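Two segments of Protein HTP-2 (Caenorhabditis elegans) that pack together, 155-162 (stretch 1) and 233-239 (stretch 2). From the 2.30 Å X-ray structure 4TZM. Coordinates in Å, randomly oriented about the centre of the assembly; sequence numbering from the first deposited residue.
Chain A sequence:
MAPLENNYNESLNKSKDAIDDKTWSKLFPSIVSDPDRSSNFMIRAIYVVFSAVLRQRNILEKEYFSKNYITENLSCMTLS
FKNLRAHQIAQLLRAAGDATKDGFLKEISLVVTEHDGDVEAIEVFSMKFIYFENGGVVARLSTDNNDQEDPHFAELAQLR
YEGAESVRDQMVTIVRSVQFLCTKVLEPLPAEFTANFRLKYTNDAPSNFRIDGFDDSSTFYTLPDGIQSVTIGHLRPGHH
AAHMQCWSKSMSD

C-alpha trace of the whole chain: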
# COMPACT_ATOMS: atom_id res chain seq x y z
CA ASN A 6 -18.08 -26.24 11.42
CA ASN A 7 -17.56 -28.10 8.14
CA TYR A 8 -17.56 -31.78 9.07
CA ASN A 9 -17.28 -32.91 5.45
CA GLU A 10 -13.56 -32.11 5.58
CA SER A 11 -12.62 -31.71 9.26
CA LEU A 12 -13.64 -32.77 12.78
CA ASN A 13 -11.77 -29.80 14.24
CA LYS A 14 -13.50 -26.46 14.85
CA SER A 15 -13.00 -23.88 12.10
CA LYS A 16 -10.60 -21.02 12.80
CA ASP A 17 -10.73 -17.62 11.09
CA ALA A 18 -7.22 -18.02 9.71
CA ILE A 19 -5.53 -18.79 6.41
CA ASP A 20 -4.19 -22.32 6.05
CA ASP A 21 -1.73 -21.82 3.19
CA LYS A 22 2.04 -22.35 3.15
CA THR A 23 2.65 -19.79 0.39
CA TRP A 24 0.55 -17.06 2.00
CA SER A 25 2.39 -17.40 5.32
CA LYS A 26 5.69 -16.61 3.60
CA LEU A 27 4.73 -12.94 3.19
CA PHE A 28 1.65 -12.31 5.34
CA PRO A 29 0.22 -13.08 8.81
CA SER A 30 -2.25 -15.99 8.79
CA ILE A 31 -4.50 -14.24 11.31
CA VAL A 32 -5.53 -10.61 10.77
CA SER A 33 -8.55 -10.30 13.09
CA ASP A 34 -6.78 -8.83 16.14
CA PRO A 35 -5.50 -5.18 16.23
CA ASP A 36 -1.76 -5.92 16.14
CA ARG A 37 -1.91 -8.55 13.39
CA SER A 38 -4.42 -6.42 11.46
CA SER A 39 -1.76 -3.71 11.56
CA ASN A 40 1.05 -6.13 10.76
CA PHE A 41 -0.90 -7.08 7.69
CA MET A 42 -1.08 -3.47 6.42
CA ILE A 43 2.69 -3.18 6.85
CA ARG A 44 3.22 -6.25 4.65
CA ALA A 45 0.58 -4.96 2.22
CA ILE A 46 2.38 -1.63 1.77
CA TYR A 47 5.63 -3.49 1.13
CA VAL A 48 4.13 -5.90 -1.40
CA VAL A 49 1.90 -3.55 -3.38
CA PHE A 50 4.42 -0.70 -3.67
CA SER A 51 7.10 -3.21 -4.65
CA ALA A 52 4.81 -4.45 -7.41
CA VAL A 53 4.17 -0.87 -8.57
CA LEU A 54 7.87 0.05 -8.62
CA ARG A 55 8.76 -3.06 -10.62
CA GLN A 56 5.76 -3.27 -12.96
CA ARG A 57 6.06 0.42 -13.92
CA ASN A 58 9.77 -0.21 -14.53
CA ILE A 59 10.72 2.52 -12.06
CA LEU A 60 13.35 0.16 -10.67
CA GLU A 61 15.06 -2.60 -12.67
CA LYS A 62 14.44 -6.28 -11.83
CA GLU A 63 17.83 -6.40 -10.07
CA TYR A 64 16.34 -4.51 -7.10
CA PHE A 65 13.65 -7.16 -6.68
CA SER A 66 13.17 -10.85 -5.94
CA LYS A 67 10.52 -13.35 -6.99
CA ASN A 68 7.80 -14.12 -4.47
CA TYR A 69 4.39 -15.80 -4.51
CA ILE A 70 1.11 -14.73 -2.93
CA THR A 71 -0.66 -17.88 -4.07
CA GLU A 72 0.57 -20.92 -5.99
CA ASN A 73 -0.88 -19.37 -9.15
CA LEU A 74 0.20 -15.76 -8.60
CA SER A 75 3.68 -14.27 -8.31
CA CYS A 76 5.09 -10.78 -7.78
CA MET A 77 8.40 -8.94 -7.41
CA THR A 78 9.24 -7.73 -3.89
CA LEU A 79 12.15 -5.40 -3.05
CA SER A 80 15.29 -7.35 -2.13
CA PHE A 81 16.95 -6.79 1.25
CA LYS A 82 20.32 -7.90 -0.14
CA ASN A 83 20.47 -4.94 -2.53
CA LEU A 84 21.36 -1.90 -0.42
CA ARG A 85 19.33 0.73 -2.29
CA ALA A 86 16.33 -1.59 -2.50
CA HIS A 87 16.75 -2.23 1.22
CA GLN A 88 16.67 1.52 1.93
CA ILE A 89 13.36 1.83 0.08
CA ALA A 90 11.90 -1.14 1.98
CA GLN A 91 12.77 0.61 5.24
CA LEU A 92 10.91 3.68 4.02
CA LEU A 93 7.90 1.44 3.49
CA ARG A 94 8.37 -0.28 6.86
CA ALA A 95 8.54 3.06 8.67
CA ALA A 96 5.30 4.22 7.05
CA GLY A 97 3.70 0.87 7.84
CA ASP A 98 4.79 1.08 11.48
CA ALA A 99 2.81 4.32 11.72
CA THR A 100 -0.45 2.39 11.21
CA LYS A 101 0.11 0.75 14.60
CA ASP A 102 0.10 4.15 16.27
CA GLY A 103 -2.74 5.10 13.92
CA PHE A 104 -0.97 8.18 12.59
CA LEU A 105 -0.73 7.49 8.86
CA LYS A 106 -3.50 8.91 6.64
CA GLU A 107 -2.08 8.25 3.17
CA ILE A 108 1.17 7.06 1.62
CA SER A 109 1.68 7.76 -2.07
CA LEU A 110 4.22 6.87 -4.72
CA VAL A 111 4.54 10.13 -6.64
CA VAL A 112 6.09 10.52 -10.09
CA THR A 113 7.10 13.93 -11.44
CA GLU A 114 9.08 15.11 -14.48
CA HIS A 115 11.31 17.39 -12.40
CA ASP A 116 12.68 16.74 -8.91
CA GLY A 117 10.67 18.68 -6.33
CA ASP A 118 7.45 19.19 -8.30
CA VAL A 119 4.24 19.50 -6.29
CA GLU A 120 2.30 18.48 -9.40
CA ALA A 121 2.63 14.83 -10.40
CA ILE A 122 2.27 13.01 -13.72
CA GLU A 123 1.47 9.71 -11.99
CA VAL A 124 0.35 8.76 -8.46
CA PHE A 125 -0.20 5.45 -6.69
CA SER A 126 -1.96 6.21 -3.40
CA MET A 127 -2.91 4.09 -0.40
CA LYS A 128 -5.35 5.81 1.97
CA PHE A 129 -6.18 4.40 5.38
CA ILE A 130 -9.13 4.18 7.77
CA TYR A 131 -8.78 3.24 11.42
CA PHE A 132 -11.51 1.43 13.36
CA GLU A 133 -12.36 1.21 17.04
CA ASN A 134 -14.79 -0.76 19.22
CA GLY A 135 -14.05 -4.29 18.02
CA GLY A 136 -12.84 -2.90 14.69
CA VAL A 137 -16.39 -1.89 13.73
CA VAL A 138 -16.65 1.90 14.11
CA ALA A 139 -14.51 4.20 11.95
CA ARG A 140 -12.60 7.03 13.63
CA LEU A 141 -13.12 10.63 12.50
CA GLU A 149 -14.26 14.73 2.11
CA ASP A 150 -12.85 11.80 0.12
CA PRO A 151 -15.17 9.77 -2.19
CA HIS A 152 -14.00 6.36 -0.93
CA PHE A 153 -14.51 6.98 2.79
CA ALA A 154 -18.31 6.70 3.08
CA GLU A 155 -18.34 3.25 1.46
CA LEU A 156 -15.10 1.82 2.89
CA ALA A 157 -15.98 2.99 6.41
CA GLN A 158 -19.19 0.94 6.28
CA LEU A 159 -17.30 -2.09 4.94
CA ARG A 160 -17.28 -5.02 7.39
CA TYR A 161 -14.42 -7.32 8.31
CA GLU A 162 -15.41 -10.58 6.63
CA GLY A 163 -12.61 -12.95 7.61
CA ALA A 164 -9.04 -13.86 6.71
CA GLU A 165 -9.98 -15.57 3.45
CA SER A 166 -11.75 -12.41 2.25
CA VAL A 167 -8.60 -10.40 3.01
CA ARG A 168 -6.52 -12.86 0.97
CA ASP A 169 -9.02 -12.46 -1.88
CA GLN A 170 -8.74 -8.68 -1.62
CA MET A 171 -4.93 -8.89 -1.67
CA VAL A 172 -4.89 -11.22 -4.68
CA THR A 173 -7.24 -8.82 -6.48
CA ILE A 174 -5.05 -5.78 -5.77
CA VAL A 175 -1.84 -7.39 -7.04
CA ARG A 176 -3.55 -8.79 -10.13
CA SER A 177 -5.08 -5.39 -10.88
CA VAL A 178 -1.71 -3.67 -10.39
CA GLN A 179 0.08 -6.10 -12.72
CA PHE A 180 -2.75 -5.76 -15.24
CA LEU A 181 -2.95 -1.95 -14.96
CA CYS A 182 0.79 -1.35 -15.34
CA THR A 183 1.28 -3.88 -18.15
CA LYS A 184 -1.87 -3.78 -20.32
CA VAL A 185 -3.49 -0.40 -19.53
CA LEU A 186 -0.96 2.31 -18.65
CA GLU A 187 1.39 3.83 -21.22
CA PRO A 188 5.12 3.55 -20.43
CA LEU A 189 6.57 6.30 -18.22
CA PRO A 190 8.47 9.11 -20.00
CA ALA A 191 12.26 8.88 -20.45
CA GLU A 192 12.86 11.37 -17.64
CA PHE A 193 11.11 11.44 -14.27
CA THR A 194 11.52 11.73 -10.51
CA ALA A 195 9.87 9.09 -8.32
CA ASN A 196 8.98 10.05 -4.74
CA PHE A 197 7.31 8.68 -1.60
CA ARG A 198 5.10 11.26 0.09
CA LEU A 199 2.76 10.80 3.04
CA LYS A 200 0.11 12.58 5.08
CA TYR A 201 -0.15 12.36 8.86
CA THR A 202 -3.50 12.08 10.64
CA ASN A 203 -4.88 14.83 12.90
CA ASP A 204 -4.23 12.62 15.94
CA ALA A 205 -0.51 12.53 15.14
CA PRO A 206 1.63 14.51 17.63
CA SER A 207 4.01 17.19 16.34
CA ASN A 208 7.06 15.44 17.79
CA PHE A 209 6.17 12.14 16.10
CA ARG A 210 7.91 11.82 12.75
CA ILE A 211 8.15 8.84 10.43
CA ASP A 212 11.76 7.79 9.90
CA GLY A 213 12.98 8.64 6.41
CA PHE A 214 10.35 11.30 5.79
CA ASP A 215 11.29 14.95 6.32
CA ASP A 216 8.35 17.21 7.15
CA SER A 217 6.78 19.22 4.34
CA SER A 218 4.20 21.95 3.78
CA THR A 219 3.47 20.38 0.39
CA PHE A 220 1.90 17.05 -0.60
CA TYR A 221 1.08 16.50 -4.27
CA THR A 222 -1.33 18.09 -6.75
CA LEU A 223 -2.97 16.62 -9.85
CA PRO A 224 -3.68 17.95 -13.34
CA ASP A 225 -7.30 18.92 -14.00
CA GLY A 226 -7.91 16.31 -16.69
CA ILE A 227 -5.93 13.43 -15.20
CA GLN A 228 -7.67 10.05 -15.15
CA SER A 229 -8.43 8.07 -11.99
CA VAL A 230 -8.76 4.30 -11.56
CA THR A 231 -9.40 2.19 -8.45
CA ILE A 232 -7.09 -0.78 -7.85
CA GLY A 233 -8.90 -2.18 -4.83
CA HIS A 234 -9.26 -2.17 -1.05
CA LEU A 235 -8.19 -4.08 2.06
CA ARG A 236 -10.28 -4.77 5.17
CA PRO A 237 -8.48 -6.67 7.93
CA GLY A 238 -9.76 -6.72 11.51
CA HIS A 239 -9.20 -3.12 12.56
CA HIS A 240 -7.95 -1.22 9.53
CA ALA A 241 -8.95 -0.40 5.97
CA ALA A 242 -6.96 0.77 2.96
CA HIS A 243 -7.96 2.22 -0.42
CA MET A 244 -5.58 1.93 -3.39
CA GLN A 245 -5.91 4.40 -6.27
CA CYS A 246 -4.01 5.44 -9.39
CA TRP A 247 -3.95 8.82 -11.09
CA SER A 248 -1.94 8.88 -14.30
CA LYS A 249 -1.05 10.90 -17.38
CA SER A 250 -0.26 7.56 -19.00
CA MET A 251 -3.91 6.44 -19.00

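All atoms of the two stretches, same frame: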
# COMPACT_ATOMS: atom_id res chain seq x y z
N GLU A 155 -18.14 4.67 1.74
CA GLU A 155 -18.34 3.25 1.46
C GLU A 155 -17.41 2.37 2.30
O GLU A 155 -17.87 1.48 3.01
CB GLU A 155 -18.13 2.97 -0.03
CG GLU A 155 -18.35 1.51 -0.41
CD GLU A 155 -18.17 1.27 -1.90
OE1 GLU A 155 -17.76 2.21 -2.61
OE2 GLU A 155 -18.44 0.14 -2.35
N LEU A 156 -16.11 2.64 2.21
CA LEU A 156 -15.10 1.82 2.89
C LEU A 156 -15.26 1.80 4.41
O LEU A 156 -14.92 0.82 5.06
CB LEU A 156 -13.69 2.30 2.52
CG LEU A 156 -12.57 1.31 2.82
CD1 LEU A 156 -12.83 -0.01 2.10
CD2 LEU A 156 -11.20 1.87 2.45
N ALA A 157 -15.76 2.90 4.97
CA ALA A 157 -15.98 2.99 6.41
C ALA A 157 -17.07 2.02 6.85
O ALA A 157 -17.00 1.43 7.93
CB ALA A 157 -16.35 4.41 6.81
N GLN A 158 -18.08 1.85 6.00
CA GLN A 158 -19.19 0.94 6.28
C GLN A 158 -18.81 -0.52 6.05
O GLN A 158 -19.49 -1.43 6.52
CB GLN A 158 -20.40 1.30 5.41
CG GLN A 158 -21.08 2.62 5.73
CD GLN A 158 -22.35 2.85 4.92
OE1 GLN A 158 -22.40 2.55 3.73
NE2 GLN A 158 -23.39 3.36 5.58
N LEU A 159 -17.71 -0.74 5.31
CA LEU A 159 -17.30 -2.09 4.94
C LEU A 159 -16.89 -2.93 6.15
O LEU A 159 -16.03 -2.53 6.94
CB LEU A 159 -16.16 -2.04 3.93
CG LEU A 159 -15.73 -3.42 3.45
CD1 LEU A 159 -16.93 -4.16 2.87
CD2 LEU A 159 -14.61 -3.32 2.44
N ARG A 160 -17.49 -4.11 6.26
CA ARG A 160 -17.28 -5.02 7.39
C ARG A 160 -16.02 -5.86 7.23
O ARG A 160 -15.57 -6.11 6.11
CB ARG A 160 -18.47 -5.96 7.55
CG ARG A 160 -19.28 -5.81 8.83
CD ARG A 160 -20.31 -6.93 8.91
NE ARG A 160 -21.51 -6.55 9.65
CZ ARG A 160 -22.62 -7.29 9.70
NH1 ARG A 160 -22.67 -8.45 9.05
NH2 ARG A 160 -23.67 -6.89 10.40
N TYR A 161 -15.46 -6.30 8.35
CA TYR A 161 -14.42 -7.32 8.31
C TYR A 161 -15.08 -8.68 8.11
O TYR A 161 -15.91 -9.09 8.91
CB TYR A 161 -13.57 -7.30 9.58
CG TYR A 161 -12.77 -8.56 9.76
CD1 TYR A 161 -11.65 -8.82 8.98
CD2 TYR A 161 -13.14 -9.51 10.71
CE1 TYR A 161 -10.92 -9.98 9.13
CE2 TYR A 161 -12.41 -10.68 10.87
CZ TYR A 161 -11.31 -10.91 10.08
OH TYR A 161 -10.58 -12.07 10.24
N GLU A 162 -14.71 -9.36 7.03
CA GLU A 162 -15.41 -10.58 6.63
C GLU A 162 -14.56 -11.84 6.70
O GLU A 162 -14.92 -12.87 6.12
CB GLU A 162 -15.98 -10.41 5.22
CG GLU A 162 -16.98 -9.27 5.06
CD GLU A 162 -18.35 -9.58 5.67
OE1 GLU A 162 -18.49 -10.62 6.34
OE2 GLU A 162 -19.28 -8.77 5.47
N GLY A 233 -8.24 -1.32 -5.79
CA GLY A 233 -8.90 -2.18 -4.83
C GLY A 233 -8.77 -1.70 -3.40
O GLY A 233 -8.24 -0.62 -3.13
N HIS A 234 -9.27 -2.51 -2.47
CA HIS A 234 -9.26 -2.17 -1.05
C HIS A 234 -8.83 -3.35 -0.19
O HIS A 234 -8.74 -4.48 -0.66
CB HIS A 234 -10.64 -1.67 -0.61
CG HIS A 234 -11.71 -2.71 -0.72
ND1 HIS A 234 -12.46 -2.90 -1.86
CD2 HIS A 234 -12.16 -3.63 0.17
CE1 HIS A 234 -13.32 -3.88 -1.67
NE2 HIS A 234 -13.16 -4.34 -0.44
N LEU A 235 -8.58 -3.07 1.09
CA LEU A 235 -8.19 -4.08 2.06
C LEU A 235 -8.98 -3.83 3.34
O LEU A 235 -9.13 -2.69 3.77
CB LEU A 235 -6.68 -4.03 2.34
CG LEU A 235 -5.75 -4.46 1.20
CD1 LEU A 235 -4.29 -4.10 1.48
CD2 LEU A 235 -5.89 -5.95 0.92
N ARG A 236 -9.52 -4.90 3.93
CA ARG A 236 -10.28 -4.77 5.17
C ARG A 236 -9.92 -5.89 6.13
O ARG A 236 -10.65 -6.88 6.25
CB ARG A 236 -11.79 -4.77 4.88
CG ARG A 236 -12.71 -4.54 6.09
CD ARG A 236 -12.35 -3.28 6.86
NE ARG A 236 -13.40 -2.83 7.77
CZ ARG A 236 -13.42 -3.05 9.08
NH1 ARG A 236 -12.45 -3.73 9.67
NH2 ARG A 236 -14.43 -2.58 9.81
N PRO A 237 -8.77 -5.75 6.82
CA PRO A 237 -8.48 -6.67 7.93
C PRO A 237 -9.32 -6.32 9.16
O PRO A 237 -10.28 -5.54 9.05
CB PRO A 237 -6.99 -6.46 8.19
CG PRO A 237 -6.68 -5.12 7.64
CD PRO A 237 -7.61 -4.91 6.48
N GLY A 238 -8.97 -6.88 10.31
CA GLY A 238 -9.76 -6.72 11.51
C GLY A 238 -10.04 -5.30 11.96
O GLY A 238 -11.16 -4.99 12.37
N HIS A 239 -9.05 -4.42 11.91
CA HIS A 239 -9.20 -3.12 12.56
C HIS A 239 -8.71 -1.96 11.70
O HIS A 239 -8.60 -0.83 12.18
CB HIS A 239 -8.47 -3.13 13.90
CG HIS A 239 -8.96 -4.20 14.83
ND1 HIS A 239 -9.85 -3.95 15.85
CD2 HIS A 239 -8.72 -5.53 14.86
CE1 HIS A 239 -10.12 -5.07 16.48
NE2 HIS A 239 -9.45 -6.05 15.91
O HOH W 1 -12.65 -8.11 5.08

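How does the helical start of stretch 1 meet the strand? Leu156 does so through the end of its side chain: its CA-to-CB bond runs sideways, but a t, p rotamer carries CD1 to 3.9 Å from His234 CB. Both groups are apolar here, and Leu156 is buried.

What does Leu159 contribute beyond the helix? Its CA-to-CB bond points toward stretch 2, and CD2 lies 3.4 Å from CD2 of His234 and 4.0 Å from CB of Arg236. Its carbonyl does the polar work: Arg236 NE donates to Leu159 O at 2.8 Å, and Arg236 NH2 adds a weak bond to the same Leu159 O at 3.3 Å. The oxygen thus sits at the edge of the guanidinium, where its N-H groups point.

Why does arginine suit position 236? Its long side chain reaches the backbone of the loop, where the Arg160 backbone and CB of Tyr161 lie over one guanidinium face. Within its own stretch, Arg236 NH1 donates to Pro237 O at 2.9 Å and, weakly, to Gly238 O at 3.2 Å.

How is the far end closed? The Tyr161 ring receives Gly238 CA over one face, 4.1 Å from the ring centroid, a CH-pi contact. Next to it, a water accepts from Glu162 N (3.1 Å) and donates to Arg236 O (2.6 Å), bridging the two backbones.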